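Calcium uptake protein 2, mitochondrial (Homo sapiens, PDB 6LB7) probably regulates calcium entry into mitochondria, as a calcium-binding EF-hand protein of the mitochondrial calcium uptake machinery. Local coordinates at residues Leu193-Gly198 with Leu211-Asn216; Phe72-Gly77 with Ile187-Phe192; Tyr84-Phe89 with Ile154-Gln159. All coordinates share one frame; numbering follows the deposited sequence.

Contact 1 of 3, residues Leu193-Gly198 with Leu211-Asn216; sequences LQFSKG and LLFFTN
The backbone carbonyl of Phe195, the residue that reaches Phe213 with its ring, accepts a hydrogen bond from Lys197 NZ, 3.0 Å from Phe195 O. The ammonium comes in bent, 27° off the carbonyl plane, and has Glu209 as a salt-bridge partner. Across the contact the two phenylalanines form a T-shaped pair, centroids 5.1 Å apart and planes at 80°. Phe195 supplies the edge: its CE1 lies 3.6 Å from Phe213 CD1, while CZ stands over the same face of Phe213, displaced toward the rim. CG of Phe213 stands anti to the backbone N (chi1 -168°), which carries the ring out from the turn toward Phe195. Behind the Phe195 ring the long helix 173-196 ends in a Schellman motif: Lys197 takes positive phi, Gly198 N bonds to Leu193 O at 3.1 Å, and the inner bond from Lys197 N to Gln194 O is weak. The opposing backbone, just after helix 204-211, is a type I turn from Leu212 to Thr215, closed by Thr215 N to Leu212 O at 3.0 Å. Trp210 makes a second edge-to-face pair with Phe195, and Arg318 of helix 308-320 packs on Phe213.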
loop_
_atom_site.group_PDB
_atom_site.type_symbol
_atom_site.label_atom_id
_atom_site.label_comp_id
_atom_site.label_asym_id
_atom_site.label_seq_id
_atom_site.Cartn_x
_atom_site.Cartn_y
_atom_site.Cartn_z
ATOM N N LEU B 193 29.588 -10.891 0.040
ATOM C CA LEU B 193 31.016 -11.095 -0.193
ATOM C C LEU B 193 31.692 -9.844 -0.729
ATOM O O LEU B 193 32.874 -9.610 -0.444
ATOM C CB LEU B 193 31.231 -12.263 -1.137
ATOM C CG LEU B 193 31.088 -13.557 -0.333
ATOM C CD1 LEU B 193 30.891 -14.740 -1.269
ATOM C CD2 LEU B 193 32.302 -13.747 0.597
ATOM N N GLN B 194 30.965 -9.033 -1.501
ATOM C CA GLN B 194 31.522 -7.768 -1.966
ATOM C C GLN B 194 31.925 -6.884 -0.786
ATOM O O GLN B 194 33.037 -6.350 -0.735
ATOM C CB GLN B 194 30.491 -7.064 -2.871
ATOM C CG GLN B 194 30.927 -5.777 -3.489
ATOM C CD GLN B 194 32.143 -5.913 -4.345
ATOM O OE1 GLN B 194 32.379 -6.862 -4.910
ATOM N NE2 GLN B 194 32.920 -4.962 -4.423
ATOM N N PHE B 195 31.059 -6.749 0.214
ATOM C CA PHE B 195 31.396 -5.847 1.301
ATOM C C PHE B 195 32.177 -6.532 2.406
ATOM O O PHE B 195 32.917 -5.856 3.129
ATOM C CB PHE B 195 30.115 -5.176 1.840
ATOM C CG PHE B 195 29.563 -4.152 0.889
ATOM C CD1 PHE B 195 29.980 -2.831 0.949
ATOM C CD2 PHE B 195 28.697 -4.528 -0.117
ATOM C CE1 PHE B 195 29.515 -1.904 0.026
ATOM C CE2 PHE B 195 28.220 -3.599 -1.030
ATOM C CZ PHE B 195 28.618 -2.289 -0.955
ATOM N N SER B 196 32.088 -7.860 2.533
ATOM C CA SER B 196 33.022 -8.498 3.458
ATOM C C SER B 196 34.421 -8.640 2.868
ATOM O O SER B 196 35.328 -9.065 3.594
ATOM C CB SER B 196 32.515 -9.871 3.896
ATOM O OG SER B 196 32.854 -10.849 2.931
ATOM N N LYS B 197 34.604 -8.280 1.590
ATOM C CA LYS B 197 35.907 -8.372 0.891
ATOM C C LYS B 197 36.404 -9.800 0.799
ATOM O O LYS B 197 37.617 -10.048 0.822
ATOM C CB LYS B 197 36.988 -7.500 1.537
ATOM C CG LYS B 197 36.910 -6.064 1.197
ATOM C CD LYS B 197 35.750 -5.422 1.788
ATOM C CE LYS B 197 35.931 -4.164 2.130
ATOM N NZ LYS B 197 34.803 -3.595 2.687
ATOM N N GLY B 198 35.492 -10.771 0.779
ATOM C CA GLY B 198 35.873 -12.158 0.679
ATOM C C GLY B 198 35.964 -12.910 1.992
ATOM O O GLY B 198 36.048 -14.145 1.967
ATOM N N LEU B 211 25.441 -0.629 4.194
ATOM C CA LEU B 211 24.192 0.069 4.498
ATOM C C LEU B 211 24.209 1.498 3.968
ATOM O O LEU B 211 23.181 2.008 3.513
ATOM C CB LEU B 211 23.948 0.052 6.011
ATOM C CG LEU B 211 22.682 0.683 6.595
ATOM C CD1 LEU B 211 21.476 -0.060 6.145
ATOM C CD2 LEU B 211 22.743 0.681 8.121
ATOM N N LEU B 212 25.366 2.152 4.014
ATOM C CA LEU B 212 25.536 3.548 3.647
ATOM C C LEU B 212 26.015 3.720 2.212
ATOM O O LEU B 212 26.305 4.840 1.796
ATOM C CB LEU B 212 26.540 4.219 4.610
ATOM C CG LEU B 212 26.082 4.335 6.066
ATOM C CD1 LEU B 212 27.234 4.751 6.971
ATOM C CD2 LEU B 212 24.950 5.341 6.138
ATOM N N PHE B 213 26.104 2.637 1.448
ATOM C CA PHE B 213 26.741 2.700 0.138
ATOM C C PHE B 213 26.020 3.647 -0.820
ATOM O O PHE B 213 26.670 4.279 -1.658
ATOM C CB PHE B 213 26.813 1.303 -0.452
ATOM C CG PHE B 213 27.703 1.200 -1.657
ATOM C CD1 PHE B 213 29.066 1.350 -1.536
ATOM C CD2 PHE B 213 27.169 0.946 -2.903
ATOM C CE1 PHE B 213 29.886 1.251 -2.641
ATOM C CE2 PHE B 213 27.992 0.845 -4.020
ATOM C CZ PHE B 213 29.340 0.991 -3.890
ATOM N N PHE B 214 24.694 3.758 -0.726
ATOM C CA PHE B 214 23.930 4.642 -1.601
ATOM C C PHE B 214 23.510 5.937 -0.909
ATOM O O PHE B 214 22.586 6.618 -1.376
ATOM C CB PHE B 214 22.708 3.904 -2.151
ATOM C CG PHE B 214 23.064 2.793 -3.100
ATOM C CD1 PHE B 214 23.566 3.075 -4.362
ATOM C CD2 PHE B 214 22.931 1.469 -2.717
ATOM C CE1 PHE B 214 23.909 2.049 -5.239
ATOM C CE2 PHE B 214 23.271 0.438 -3.578
ATOM C CZ PHE B 214 23.769 0.726 -4.845
ATOM N N THR B 215 24.172 6.292 0.189
ATOM C CA THR B 215 23.802 7.440 1.010
ATOM C C THR B 215 24.816 8.556 0.794
ATOM O O THR B 215 25.973 8.432 1.197
ATOM C CB THR B 215 23.748 7.053 2.484
ATOM O OG1 THR B 215 22.663 6.142 2.689
ATOM C CG2 THR B 215 23.550 8.301 3.343
ATOM N N ASN B 216 24.367 9.651 0.194
ATOM C CA ASN B 216 25.185 10.823 -0.102
ATOM C C ASN B 216 24.459 12.092 0.338
ATOM O O ASN B 216 24.482 13.118 -0.340
ATOM C CB ASN B 216 25.525 10.865 -1.592
ATOM C CG ASN B 216 26.647 11.825 -1.916
ATOM O OD1 ASN B 216 27.625 11.937 -1.178
ATOM N ND2 ASN B 216 26.509 12.522 -3.039
#

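Contact 2 of 3, residues Phe72-Gly77 with Ile187-Phe192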
loop_
_atom_site.group_PDB
_atom_site.type_symbol
_atom_site.label_atom_id
_atom_site.label_comp_id
_atom_site.label_asym_id
_atom_site.label_seq_id
_atom_site.Cartn_x
_atom_site.Cartn_y
_atom_site.Cartn_z
ATOM N N PHE B 72 22.285 -18.630 -10.428
ATOM C CA PHE B 72 21.899 -18.561 -11.834
ATOM C C PHE B 72 22.576 -17.404 -12.568
ATOM O O PHE B 72 23.122 -17.586 -13.658
ATOM C CB PHE B 72 20.370 -18.441 -11.930
ATOM C CG PHE B 72 19.841 -18.313 -13.338
ATOM C CD1 PHE B 72 19.765 -19.425 -14.171
ATOM C CD2 PHE B 72 19.399 -17.084 -13.822
ATOM C CE1 PHE B 72 19.263 -19.316 -15.458
ATOM C CE2 PHE B 72 18.898 -16.977 -15.110
ATOM C CZ PHE B 72 18.820 -18.099 -15.923
ATOM N N PHE B 73 22.504 -16.183 -12.018
ATOM C CA PHE B 73 23.090 -15.065 -12.768
ATOM C C PHE B 73 24.617 -15.107 -12.712
ATOM O O PHE B 73 25.280 -14.823 -13.713
ATOM C CB PHE B 73 22.550 -13.710 -12.267
ATOM C CG PHE B 73 21.086 -13.488 -12.587
ATOM C CD1 PHE B 73 20.696 -12.865 -13.769
ATOM C CD2 PHE B 73 20.097 -13.956 -11.728
ATOM C CE1 PHE B 73 19.344 -12.696 -14.077
ATOM C CE2 PHE B 73 18.748 -13.788 -12.024
ATOM C CZ PHE B 73 18.366 -13.160 -13.201
ATOM N N ARG B 74 25.192 -15.458 -11.550
ATOM C CA ARG B 74 26.658 -15.521 -11.435
ATOM C C ARG B 74 27.244 -16.629 -12.299
ATOM O O ARG B 74 28.332 -16.459 -12.850
ATOM C CB ARG B 74 27.087 -15.715 -9.966
ATOM C CG ARG B 74 27.047 -14.401 -9.154
ATOM C CD ARG B 74 27.225 -14.619 -7.625
ATOM N NE ARG B 74 26.127 -15.380 -7.022
ATOM C CZ ARG B 74 26.105 -15.795 -5.762
ATOM N NH1 ARG B 74 27.121 -15.509 -4.950
ATOM N NH2 ARG B 74 25.068 -16.494 -5.305
ATOM N N ASP B 75 26.543 -17.766 -12.441
ATOM C CA ASP B 75 27.029 -18.819 -13.332
ATOM C C ASP B 75 27.036 -18.366 -14.790
ATOM O O ASP B 75 27.997 -18.629 -15.518
ATOM C CB ASP B 75 26.190 -20.086 -13.172
ATOM C CG ASP B 75 26.366 -20.726 -11.818
ATOM O OD1 ASP B 75 25.519 -21.546 -11.435
ATOM O OD2 ASP B 75 27.334 -20.381 -11.106
ATOM N N LEU B 76 25.975 -17.692 -15.241
ATOM C CA LEU B 76 25.925 -17.238 -16.630
ATOM C C LEU B 76 26.995 -16.200 -16.940
ATOM O O LEU B 76 27.591 -16.219 -18.020
ATOM C CB LEU B 76 24.550 -16.657 -16.946
ATOM C CG LEU B 76 23.423 -17.681 -17.044
ATOM C CD1 LEU B 76 22.079 -16.954 -17.107
ATOM C CD2 LEU B 76 23.653 -18.552 -18.271
ATOM N N GLY B 77 27.219 -15.259 -16.042
ATOM C CA GLY B 77 28.223 -14.240 -16.329
ATOM C C GLY B 77 27.855 -13.439 -17.561
ATOM O O GLY B 77 26.754 -12.883 -17.653
ATOM N N ILE B 187 21.466 -11.759 -4.974
ATOM C CA ILE B 187 21.956 -10.397 -4.709
ATOM C C ILE B 187 22.493 -10.295 -3.289
ATOM O O ILE B 187 23.514 -9.643 -3.044
ATOM C CB ILE B 187 20.857 -9.333 -4.930
ATOM C CG1 ILE B 187 20.291 -9.371 -6.356
ATOM C CG2 ILE B 187 21.405 -7.901 -4.571
ATOM C CD1 ILE B 187 21.322 -9.491 -7.417
ATOM N N GLN B 188 21.775 -10.878 -2.321
ATOM C CA GLN B 188 22.316 -10.740 -0.974
ATOM C C GLN B 188 23.627 -11.505 -0.829
ATOM O O GLN B 188 24.598 -11.001 -0.251
ATOM C CB GLN B 188 21.297 -11.217 0.077
ATOM C CG GLN B 188 19.933 -10.490 0.091
ATOM C CD GLN B 188 18.787 -11.373 0.578
ATOM O OE1 GLN B 188 18.959 -12.484 0.888
ATOM N NE2 GLN B 188 17.620 -10.866 0.647
ATOM N N GLU B 189 23.790 -12.688 -1.424
ATOM C CA GLU B 189 25.064 -13.385 -1.263
ATOM C C GLU B 189 26.183 -12.642 -1.970
ATOM O O GLU B 189 27.317 -12.583 -1.480
ATOM C CB GLU B 189 24.950 -14.824 -1.791
ATOM C CG GLU B 189 24.085 -15.719 -0.901
ATOM C CD GLU B 189 23.906 -17.124 -1.437
ATOM O OE1 GLU B 189 24.379 -17.420 -2.547
ATOM O OE2 GLU B 189 23.272 -17.926 -0.727
ATOM N N MET B 190 25.891 -12.063 -3.126
ATOM C CA MET B 190 26.943 -11.361 -3.850
ATOM C C MET B 190 27.355 -10.086 -3.123
ATOM O O MET B 190 28.548 -9.795 -2.986
ATOM C CB MET B 190 26.463 -11.062 -5.256
ATOM C CG MET B 190 27.512 -10.505 -6.137
ATOM S SD MET B 190 26.913 -10.574 -7.830
ATOM C CE MET B 190 28.475 -10.498 -8.684
ATOM N N GLU B 191 26.377 -9.313 -2.640
ATOM C CA GLU B 191 26.705 -8.120 -1.866
ATOM C C GLU B 191 27.414 -8.480 -0.564
ATOM O O GLU B 191 28.339 -7.782 -0.144
ATOM C CB GLU B 191 25.440 -7.303 -1.588
ATOM C CG GLU B 191 24.893 -6.657 -2.859
ATOM C CD GLU B 191 23.823 -5.623 -2.591
ATOM O OE1 GLU B 191 23.037 -5.791 -1.623
ATOM O OE2 GLU B 191 23.783 -4.625 -3.345
ATOM N N PHE B 192 27.010 -9.567 0.083
ATOM C CA PHE B 192 27.703 -9.968 1.302
ATOM C C PHE B 192 29.200 -10.121 1.062
ATOM O O PHE B 192 30.013 -9.563 1.795
ATOM C CB PHE B 192 27.144 -11.277 1.834
ATOM C CG PHE B 192 27.803 -11.726 3.115
ATOM C CD1 PHE B 192 28.882 -12.604 3.091
ATOM C CD2 PHE B 192 27.351 -11.248 4.340
ATOM C CE1 PHE B 192 29.490 -13.009 4.276
ATOM C CE2 PHE B 192 27.940 -11.654 5.517
ATOM C CZ PHE B 192 29.012 -12.534 5.491
#
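Arg74 and Glu189 join helix 72-76 to the long helix 173-196 through a salt bridge, Arg74 NH2 to Glu189 OE1 at 3.0 Å. The N-H points almost straight at the oxygen (161°), which lies in the guanidinium plane and is approached on its anti side. The guanidinium and carboxylate planes are 60° apart and one N-H is used, not a coplanar bidentate pair. Arg74 NH1 rests 3.9 Å from Glu189 CB, and the backbone N of Met190 lies over a face of the guanidinium. Nearer the backbone of Arg74, the extended Met190 chain runs antiparallel to the arginine's methylenes, with SD 4.1 Å from Arg74 CG and equally near CD. A bend at chi3 (-65°) carries the guanidinium over to Glu189 once the methylenes have passed the sulfur. In the next shell Ser70 O also accepts from Arg74 NH2, and Glu186 takes Arg74 NE with one oxygen and Phe73 N with the other. Glu189 OE2 is held by Lys243 of helix 239-249. Charges thus alternate from Glu186 through Arg74 and Glu189 to Lys243, an order that would favour the ionised form of both glutamates.

Contact 3 of 3, residues Tyr84-Phe89 with Ile154-Gln159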
loop_
_atom_site.group_PDB
_atom_site.type_symbol
_atom_site.label_atom_id
_atom_site.label_comp_id
_atom_site.label_asym_id
_atom_site.label_seq_id
_atom_site.Cartn_x
_atom_site.Cartn_y
_atom_site.Cartn_z
ATOM N N TYR B 84 15.721 -4.334 -21.735
ATOM C CA TYR B 84 15.334 -3.239 -20.843
ATOM C C TYR B 84 14.068 -3.581 -20.063
ATOM O O TYR B 84 13.979 -3.335 -18.853
ATOM C CB TYR B 84 15.134 -1.944 -21.643
ATOM C CG TYR B 84 14.691 -0.795 -20.777
ATOM C CD1 TYR B 84 15.491 -0.357 -19.732
ATOM C CD2 TYR B 84 13.472 -0.159 -20.980
ATOM C CE1 TYR B 84 15.109 0.685 -18.916
ATOM C CE2 TYR B 84 13.075 0.901 -20.158
ATOM C CZ TYR B 84 13.907 1.314 -19.128
ATOM O OH TYR B 84 13.562 2.353 -18.284
ATOM N N THR B 85 13.071 -4.137 -20.753
ATOM C CA THR B 85 11.839 -4.605 -20.117
ATOM C C THR B 85 12.138 -5.574 -18.980
ATOM O O THR B 85 11.605 -5.455 -17.865
ATOM C CB THR B 85 10.959 -5.296 -21.168
ATOM O OG1 THR B 85 10.506 -4.334 -22.136
ATOM C CG2 THR B 85 9.771 -5.980 -20.520
ATOM N N GLU B 86 12.997 -6.549 -19.254
ATOM C CA GLU B 86 13.301 -7.572 -18.262
ATOM C C GLU B 86 14.113 -6.999 -17.098
ATOM O O GLU B 86 13.903 -7.385 -15.944
ATOM C CB GLU B 86 14.029 -8.718 -18.958
ATOM C CG GLU B 86 13.166 -9.350 -20.047
ATOM C CD GLU B 86 13.915 -10.397 -20.854
ATOM O OE1 GLU B 86 15.165 -10.326 -20.910
ATOM O OE2 GLU B 86 13.249 -11.284 -21.439
ATOM N N TYR B 87 15.013 -6.059 -17.384
ATOM C CA TYR B 87 15.748 -5.343 -16.335
ATOM C C TYR B 87 14.794 -4.658 -15.349
ATOM O O TYR B 87 14.926 -4.813 -14.130
ATOM C CB TYR B 87 16.711 -4.343 -17.009
ATOM C CG TYR B 87 17.263 -3.227 -16.146
ATOM C CD1 TYR B 87 16.795 -1.921 -16.282
ATOM C CD2 TYR B 87 18.270 -3.471 -15.207
ATOM C CE1 TYR B 87 17.319 -0.883 -15.490
ATOM C CE2 TYR B 87 18.783 -2.445 -14.403
ATOM C CZ TYR B 87 18.308 -1.163 -14.553
ATOM O OH TYR B 87 18.822 -0.153 -13.780
ATOM N N LEU B 88 13.793 -3.932 -15.857
ATOM C CA LEU B 88 12.825 -3.289 -14.965
ATOM C C LEU B 88 12.026 -4.314 -14.166
ATOM O O LEU B 88 11.733 -4.101 -12.985
ATOM C CB LEU B 88 11.872 -2.401 -15.765
ATOM C CG LEU B 88 12.441 -1.210 -16.542
ATOM C CD1 LEU B 88 11.269 -0.395 -17.084
ATOM C CD2 LEU B 88 13.351 -0.365 -15.637
ATOM N N PHE B 89 11.650 -5.424 -14.799
ATOM C CA PHE B 89 10.918 -6.465 -14.089
ATOM C C PHE B 89 11.736 -7.043 -12.938
ATOM O O PHE B 89 11.234 -7.194 -11.814
ATOM C CB PHE B 89 10.507 -7.567 -15.067
ATOM C CG PHE B 89 9.842 -8.724 -14.400
ATOM C CD1 PHE B 89 10.491 -9.939 -14.290
ATOM C CD2 PHE B 89 8.584 -8.576 -13.838
ATOM C CE1 PHE B 89 9.871 -11.002 -13.655
ATOM C CE2 PHE B 89 7.973 -9.625 -13.199
ATOM C CZ PHE B 89 8.616 -10.836 -13.109
ATOM N N ILE B 154 15.763 -10.420 -29.655
ATOM C CA ILE B 154 14.339 -10.624 -29.398
ATOM C C ILE B 154 14.139 -11.784 -28.404
ATOM O O ILE B 154 13.321 -11.687 -27.490
ATOM C CB ILE B 154 13.557 -10.835 -30.731
ATOM C CG1 ILE B 154 12.047 -10.846 -30.500
ATOM C CG2 ILE B 154 14.005 -12.094 -31.474
ATOM C CD1 ILE B 154 11.270 -11.196 -31.761
ATOM N N ASN B 155 14.910 -12.858 -28.561
ATOM C CA ASN B 155 14.927 -13.951 -27.598
ATOM C C ASN B 155 15.964 -13.650 -26.513
ATOM O O ASN B 155 17.002 -13.049 -26.795
ATOM C CB ASN B 155 15.247 -15.262 -28.314
ATOM C CG ASN B 155 14.766 -16.464 -27.572
ATOM O OD1 ASN B 155 13.814 -16.427 -26.878
ATOM N ND2 ASN B 155 15.418 -17.548 -27.728
ATOM N N THR B 156 15.669 -14.035 -25.266
ATOM C CA THR B 156 16.469 -13.601 -24.120
ATOM C C THR B 156 16.651 -14.740 -23.122
ATOM O O THR B 156 15.941 -15.741 -23.155
ATOM C CB THR B 156 15.832 -12.418 -23.368
ATOM O OG1 THR B 156 14.609 -12.860 -22.758
ATOM C CG2 THR B 156 15.565 -11.242 -24.308
ATOM N N THR B 157 17.603 -14.544 -22.202
ATOM C CA THR B 157 17.870 -15.518 -21.142
ATOM C C THR B 157 16.612 -15.866 -20.352
ATOM O O THR B 157 16.311 -17.047 -20.145
ATOM C CB THR B 157 18.947 -14.986 -20.198
ATOM O OG1 THR B 157 20.138 -14.703 -20.937
ATOM C CG2 THR B 157 19.261 -16.007 -19.109
ATOM N N LEU B 158 15.866 -14.852 -19.884
ATOM C CA LEU B 158 14.659 -15.141 -19.103
ATOM C C LEU B 158 13.605 -15.869 -19.940
ATOM O O LEU B 158 12.950 -16.803 -19.463
ATOM C CB LEU B 158 14.072 -13.853 -18.516
ATOM C CG LEU B 158 14.791 -13.183 -17.342
ATOM C CD1 LEU B 158 13.896 -12.139 -16.707
ATOM C CD2 LEU B 158 15.267 -14.216 -16.286
ATOM N N GLN B 159 13.404 -15.449 -21.182
ATOM C CA GLN B 159 12.397 -16.134 -21.991
ATOM C C GLN B 159 12.793 -17.590 -22.235
ATOM O O GLN B 159 11.936 -18.479 -22.232
ATOM C CB GLN B 159 12.179 -15.384 -23.302
ATOM C CG GLN B 159 11.575 -14.016 -23.110
ATOM C CD GLN B 159 11.253 -13.351 -24.418
ATOM O OE1 GLN B 159 10.109 -13.365 -24.861
ATOM N NE2 GLN B 159 12.264 -12.771 -25.056
HETATM O O HOH W 1 16.680 -12.143 -20.134
#
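Glu86 and Leu158 mark the closest backbone approach, CA to CA 7.7 Å, where the first turn of helix 84-94 faces the start of helix 157-163. Thr156 is the N-cap of the latter: its OG1 accepts from Gln159 N at 3.3 Å, a nearly straight bond (164°). With OG1 between the backbone N and the carbonyl carbon (chi1 67°), the hydroxyl can serve the helix start and also meet the incoming Glu86. It donates to Glu86 OE2 in a very short bond, 2.5 Å from Thr156 OG1 as modelled. Gln159 NE2 gives OG1 a further bond at 3.3 Å and ties down Ile154 O, 2.9 Å away, both acceptors lying near its amide plane. The other carboxylate oxygen, Glu86 OE1, accepts from a water that in turn accepts from Leu158 N, 2.8 Å from the water, and OE1 also takes Ser83 N. Leu158 CD1 packs 4.1 Å from Glu86 CB. A valine in place of Thr156 would probably leave Glu86 OE2 without its donor and Gln159 N without its cap. A buried carboxylate so supplied with donors beside a helix N-terminus is likely to be favoured in its charged form.

Overall arrangement
Contacts 1 and 2 both use helix 173-196, near its end, with centres 15 Å apart; contact 3 lies about 17 Å from contact 2 and 27 Å from contact 1, centre to centre, on the other side of the chain's centre from contact 1. Both segments of contact 3 fall between those of contact 2 in the sequence, and contact 1 comes after both. Contacts 2 and 3 meet directly where Leu76 CD1 packs 3.6 Å from Thr157 CG2. Helix 173-196, gripped at contact 2 and again at contact 1, appears to connect the half holding the calcium-bound EF-hand loop, Asp109 to Glu120, which falls between the segments of contact 3, with the later helices packed around contact 1.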